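Local coordinates for HmuY protein (Prevotella intermedia, PDB 6R2H) that probably binds heme as a hemophore-like member of the HmuY family, helping the bacterium to acquire heme, at residues A[2-6]-A[186-190]; A[95-99]-A[164-168]. All coordinates share one frame. Numbering follows the deposited sequence.

Contact 1: A[2-6]-A[186-190]; sequences TTQVK and DYKFI
Residues 2-6 show how a chain end can dock beside a strand before regular pairing begins at Lys-6. They run roughly antiparallel (154° end to end) to strand 186-190, burying 500 Å². CA atoms pair Thr-3 with Phe-189 (5.5 Å) but Val-5 with Lys-188 (5.0 Å), making Gln-4 an added residue; Thr-3 and Gln-4 are polyproline-like (phi/psi -68/174° and -60/178°). Asp-186 CA makes a CA-H...O contact with Lys-6 O (3.2 Å). Tyr-187 and Lys-6 form an antiparallel hydrogen-bonded pair: Lys-6 N donates to Tyr-187 O (2.7 Å), Tyr-187 N to Lys-6 O (2.9 Å). Tyr-187, chi1 p, sets its ring beneath Lys-6 CB, a CH-pi contact 3.8 Å from the centroid. Here the first strand, 6-11, joins the large antiparallel sheet beside the last, 181-190. Lys-188 (chi1 m, the rest t) lays CD 3.5 Å from Thr-2 CG2; its NZ hydrogen-bonds to Ile-96 O and Leu-93 O. At Phe-189 a side chain takes over one bond: Thr-3 OG1 (chi1 p) accepts from Phe-189 N (3.1 Å) and donates to Gln-4 O (2.8 Å), while Thr-3 N still donates to Phe-189 O (3.1 Å). Ile-190 CG1 meets Thr-2 OG1 (3.5 Å), itself hydrogen-bonded to Asn-97 O.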
loop_
_atom_site.group_PDB
_atom_site.type_symbol
_atom_site.label_atom_id
_atom_site.label_comp_id
_atom_site.label_asym_id
_atom_site.label_seq_id
_atom_site.Cartn_x
_atom_site.Cartn_y
_atom_site.Cartn_z
ATOM N N THR A 2 1.487 22.880 -8.472
ATOM C CA THR A 2 0.468 21.801 -8.326
ATOM C C THR A 2 -0.123 21.517 -9.699
ATOM O O THR A 2 -0.645 22.428 -10.337
ATOM C CB THR A 2 -0.653 22.205 -7.356
ATOM O OG1 THR A 2 -0.147 22.218 -6.021
ATOM C CG2 THR A 2 -1.847 21.276 -7.406
ATOM N N THR A 3 -0.041 20.248 -10.124
ATOM C CA THR A 3 -0.556 19.816 -11.415
ATOM C C THR A 3 -2.080 19.916 -11.394
ATOM O O THR A 3 -2.661 20.211 -10.351
ATOM C CB THR A 3 -0.057 18.404 -11.778
ATOM O OG1 THR A 3 -0.559 17.448 -10.839
ATOM C CG2 THR A 3 1.452 18.295 -11.896
ATOM N N GLN A 4 -2.718 19.667 -12.546
ATOM C CA GLN A 4 -4.132 19.332 -12.536
ATOM C C GLN A 4 -4.313 18.068 -11.697
ATOM O O GLN A 4 -3.335 17.501 -11.196
ATOM C CB GLN A 4 -4.668 19.125 -13.954
ATOM C CG GLN A 4 -5.233 20.390 -14.593
ATOM C CD GLN A 4 -6.435 20.970 -13.882
ATOM O OE1 GLN A 4 -7.246 20.258 -13.283
ATOM N NE2 GLN A 4 -6.566 22.285 -13.947
ATOM N N VAL A 5 -5.574 17.638 -11.555
ATOM C CA VAL A 5 -5.915 16.356 -10.959
ATOM C C VAL A 5 -5.615 15.263 -11.982
ATOM O O VAL A 5 -6.082 15.345 -13.118
ATOM C CB VAL A 5 -7.394 16.319 -10.538
ATOM C CG1 VAL A 5 -7.879 14.890 -10.306
ATOM C CG2 VAL A 5 -7.638 17.186 -9.314
ATOM N N LYS A 6 -4.831 14.258 -11.565
ATOM C CA LYS A 6 -4.540 13.108 -12.403
ATOM C C LYS A 6 -5.277 11.894 -11.834
ATOM O O LYS A 6 -5.807 11.942 -10.720
ATOM C CB LYS A 6 -3.032 12.847 -12.518
ATOM C CG LYS A 6 -2.101 14.055 -12.619
ATOM C CD LYS A 6 -1.668 14.433 -14.024
ATOM C CE LYS A 6 -1.831 15.917 -14.285
ATOM N NZ LYS A 6 -0.812 16.451 -15.225
ATOM N N ASP A 186 -7.499 9.550 -7.447
ATOM C CA ASP A 186 -7.149 10.802 -8.099
ATOM C C ASP A 186 -6.120 11.505 -7.232
ATOM O O ASP A 186 -6.086 11.275 -6.020
ATOM C CB ASP A 186 -8.358 11.721 -8.265
ATOM C CG ASP A 186 -9.493 11.085 -9.045
ATOM O OD1 ASP A 186 -9.199 10.339 -9.999
ATOM O OD2 ASP A 186 -10.656 11.321 -8.677
ATOM N N TYR A 187 -5.303 12.358 -7.864
ATOM C CA TYR A 187 -4.210 12.979 -7.139
ATOM C C TYR A 187 -3.684 14.235 -7.826
ATOM O O TYR A 187 -3.826 14.418 -9.031
ATOM C CB TYR A 187 -3.051 11.997 -6.989
ATOM C CG TYR A 187 -2.342 11.599 -8.259
ATOM C CD1 TYR A 187 -2.861 10.608 -9.075
ATOM C CD2 TYR A 187 -1.121 12.166 -8.616
ATOM C CE1 TYR A 187 -2.196 10.198 -10.216
ATOM C CE2 TYR A 187 -0.443 11.768 -9.757
ATOM C CZ TYR A 187 -0.986 10.778 -10.560
ATOM O OH TYR A 187 -0.346 10.364 -11.696
ATOM N N LYS A 188 -3.036 15.075 -7.024
ATOM C CA LYS A 188 -2.305 16.207 -7.544
ATOM C C LYS A 188 -0.857 16.000 -7.139
ATOM O O LYS A 188 -0.581 15.654 -5.994
ATOM C CB LYS A 188 -2.830 17.516 -6.950
ATOM C CG LYS A 188 -4.270 17.870 -7.296
ATOM C CD LYS A 188 -4.666 19.246 -6.773
ATOM C CE LYS A 188 -6.124 19.581 -6.997
ATOM N NZ LYS A 188 -6.498 20.862 -6.356
ATOM N N PHE A 189 0.049 16.221 -8.097
ATOM C CA PHE A 189 1.473 16.113 -7.841
ATOM C C PHE A 189 2.072 17.510 -7.694
ATOM O O PHE A 189 1.757 18.406 -8.473
ATOM C CB PHE A 189 2.149 15.276 -8.925
ATOM C CG PHE A 189 3.587 14.943 -8.621
ATOM C CD1 PHE A 189 3.897 14.020 -7.637
ATOM C CD2 PHE A 189 4.626 15.561 -9.304
ATOM C CE1 PHE A 189 5.219 13.719 -7.352
ATOM C CE2 PHE A 189 5.946 15.275 -9.001
ATOM C CZ PHE A 189 6.238 14.331 -8.048
ATOM N N ILE A 190 2.926 17.679 -6.674
ATOM C CA ILE A 190 3.519 18.963 -6.346
ATOM C C ILE A 190 5.033 18.827 -6.433
ATOM O O ILE A 190 5.679 18.358 -5.491
ATOM C CB ILE A 190 3.059 19.436 -4.955
ATOM C CG1 ILE A 190 1.531 19.386 -4.838
ATOM C CG2 ILE A 190 3.638 20.816 -4.626
ATOM C CD1 ILE A 190 0.978 19.875 -3.522
#

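Contact 2: A[95-99]-A[164-168]; sequences KINAL and NAALI
Irregular loops can be held against a sheet by apolar side chains, as residues 95-99 are against 164-168, whose residues 165-168 are extended strand. The touching parts, 96-99 and 165-167, run 145° apart; the nearest CA atoms, of Leu-99 and Leu-167, are 7.4 Å apart, and 247 Å² is buried. Ile-96, chi1 t, points CB toward the strand and brings CG1 to 4.1 Å from Leu-167 CD1; Ile-96 O, which accepts a hydrogen bond from Lys-188 NZ, lies 3.7 Å from Leu-167 CD1. Asn-97 and Ala-98 point CB away, so backbone makes the contact: Asn-97 C and Ala-98 N each lie 3.9 Å from Leu-167 CD1. Leu-99, chi1 m and chi2 p, swings CD1 to 3.7 Å from Ala-165 CB and 3.8 Å from CD2 of Leu-167 (chi1 m, chi2 t). This loop, connecting strands 83-87 and 105-115, lies over the sheet face carrying Ala-165 and Leu-167, where 165-174 runs between 155-160 and 181-190, Leu-99 also touching Ala-157 and Ile-190.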
loop_
_atom_site.group_PDB
_atom_site.type_symbol
_atom_site.label_atom_id
_atom_site.label_comp_id
_atom_site.label_asym_id
_atom_site.label_seq_id
_atom_site.Cartn_x
_atom_site.Cartn_y
_atom_site.Cartn_z
ATOM N N LYS A 95 -10.563 21.305 -3.397
ATOM C CA LYS A 95 -10.566 22.365 -2.406
ATOM C C LYS A 95 -9.220 22.414 -1.683
ATOM O O LYS A 95 -9.138 22.999 -0.604
ATOM C CB LYS A 95 -11.749 22.205 -1.449
ATOM C CG LYS A 95 -13.048 22.878 -1.879
ATOM C CD LYS A 95 -14.155 22.856 -0.819
ATOM C CE LYS A 95 -13.901 23.767 0.371
ATOM N NZ LYS A 95 -15.053 23.822 1.309
ATOM N N ILE A 96 -8.174 21.808 -2.272
ATOM C CA ILE A 96 -6.867 21.798 -1.620
ATOM C C ILE A 96 -5.743 21.692 -2.649
ATOM O O ILE A 96 -5.817 20.868 -3.562
ATOM C CB ILE A 96 -6.798 20.690 -0.547
ATOM C CG1 ILE A 96 -5.468 20.735 0.211
ATOM C CG2 ILE A 96 -7.092 19.314 -1.143
ATOM C CD1 ILE A 96 -5.508 20.065 1.563
ATOM N N ASN A 97 -4.684 22.501 -2.468
ATOM C CA ASN A 97 -3.623 22.612 -3.460
ATOM C C ASN A 97 -2.240 22.706 -2.825
ATOM O O ASN A 97 -1.249 22.855 -3.529
ATOM C CB ASN A 97 -3.829 23.807 -4.392
ATOM C CG ASN A 97 -4.743 23.478 -5.549
ATOM O OD1 ASN A 97 -4.326 22.826 -6.512
ATOM N ND2 ASN A 97 -5.989 23.919 -5.452
ATOM N N ALA A 98 -2.193 22.633 -1.495
ATOM C CA ALA A 98 -0.934 22.537 -0.778
ATOM C C ALA A 98 -1.137 21.620 0.425
ATOM O O ALA A 98 -2.268 21.416 0.869
ATOM C CB ALA A 98 -0.481 23.914 -0.362
ATOM N N LEU A 99 -0.027 21.080 0.942
ATOM C CA LEU A 99 -0.023 20.236 2.123
ATOM C C LEU A 99 -0.252 21.093 3.364
ATOM O O LEU A 99 0.385 22.133 3.526
ATOM C CB LEU A 99 1.336 19.541 2.198
ATOM C CG LEU A 99 1.443 18.209 1.466
ATOM C CD1 LEU A 99 1.218 18.387 -0.020
ATOM C CD2 LEU A 99 2.800 17.594 1.722
ATOM N N ASN A 164 9.379 16.547 -3.304
ATOM C CA ASN A 164 8.100 16.476 -3.991
ATOM C C ASN A 164 7.015 16.156 -2.966
ATOM O O ASN A 164 7.300 15.779 -1.826
ATOM C CB ASN A 164 8.078 15.416 -5.093
ATOM C CG ASN A 164 9.111 15.662 -6.166
ATOM O OD1 ASN A 164 9.431 16.815 -6.465
ATOM N ND2 ASN A 164 9.619 14.587 -6.747
ATOM N N ALA A 165 5.762 16.321 -3.391
ATOM C CA ALA A 165 4.640 16.107 -2.504
ATOM C C ALA A 165 3.434 15.686 -3.339
ATOM O O ALA A 165 3.441 15.851 -4.565
ATOM C CB ALA A 165 4.381 17.373 -1.718
ATOM N N ALA A 166 2.413 15.129 -2.672
ATOM C CA ALA A 166 1.192 14.766 -3.377
ATOM C C ALA A 166 -0.038 14.830 -2.475
ATOM O O ALA A 166 0.045 14.674 -1.256
ATOM C CB ALA A 166 1.351 13.397 -3.989
ATOM N N LEU A 167 -1.190 15.036 -3.113
ATOM C CA LEU A 167 -2.482 15.004 -2.448
ATOM C C LEU A 167 -3.345 13.973 -3.169
ATOM O O LEU A 167 -3.610 14.108 -4.366
ATOM C CB LEU A 167 -3.107 16.400 -2.541
ATOM C CG LEU A 167 -2.337 17.549 -1.885
ATOM C CD1 LEU A 167 -2.869 18.872 -2.407
ATOM C CD2 LEU A 167 -2.463 17.491 -0.366
ATOM N N ILE A 168 -3.771 12.937 -2.437
ATOM C CA ILE A 168 -4.340 11.740 -3.040
ATOM C C ILE A 168 -5.722 11.495 -2.437
ATOM O O ILE A 168 -5.880 11.508 -1.216
ATOM C CB ILE A 168 -3.402 10.521 -2.824
ATOM C CG1 ILE A 168 -1.983 10.766 -3.347
ATOM C CG2 ILE A 168 -3.991 9.221 -3.361
ATOM C CD1 ILE A 168 -0.953 9.826 -2.763
#

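In the fold
The two contacts show how distant parts of a chain can converge on one edge of the large antiparallel sheet. Their centres lie 7 Å apart, and contact 2 is nested in sequence within the long loop closed by contact 1. In the shared sheet 181-190 lies between 6-11 and 165-174; the pairing of 181-190 with 165-174 includes Ile-190 N to Ala-165 O at 2.8 Å. Residues 2-6 and 95-99 are linked directly by a hydrogen bond between Thr-2 OG1 and Asn-97 O, also 2.8 Å, and Lys-188 NZ joins the contacts again through Ile-96 O. The N-terminal segment, the 95-99 loop and the last two strands therefore form one continuous packed region of this predominantly beta protein.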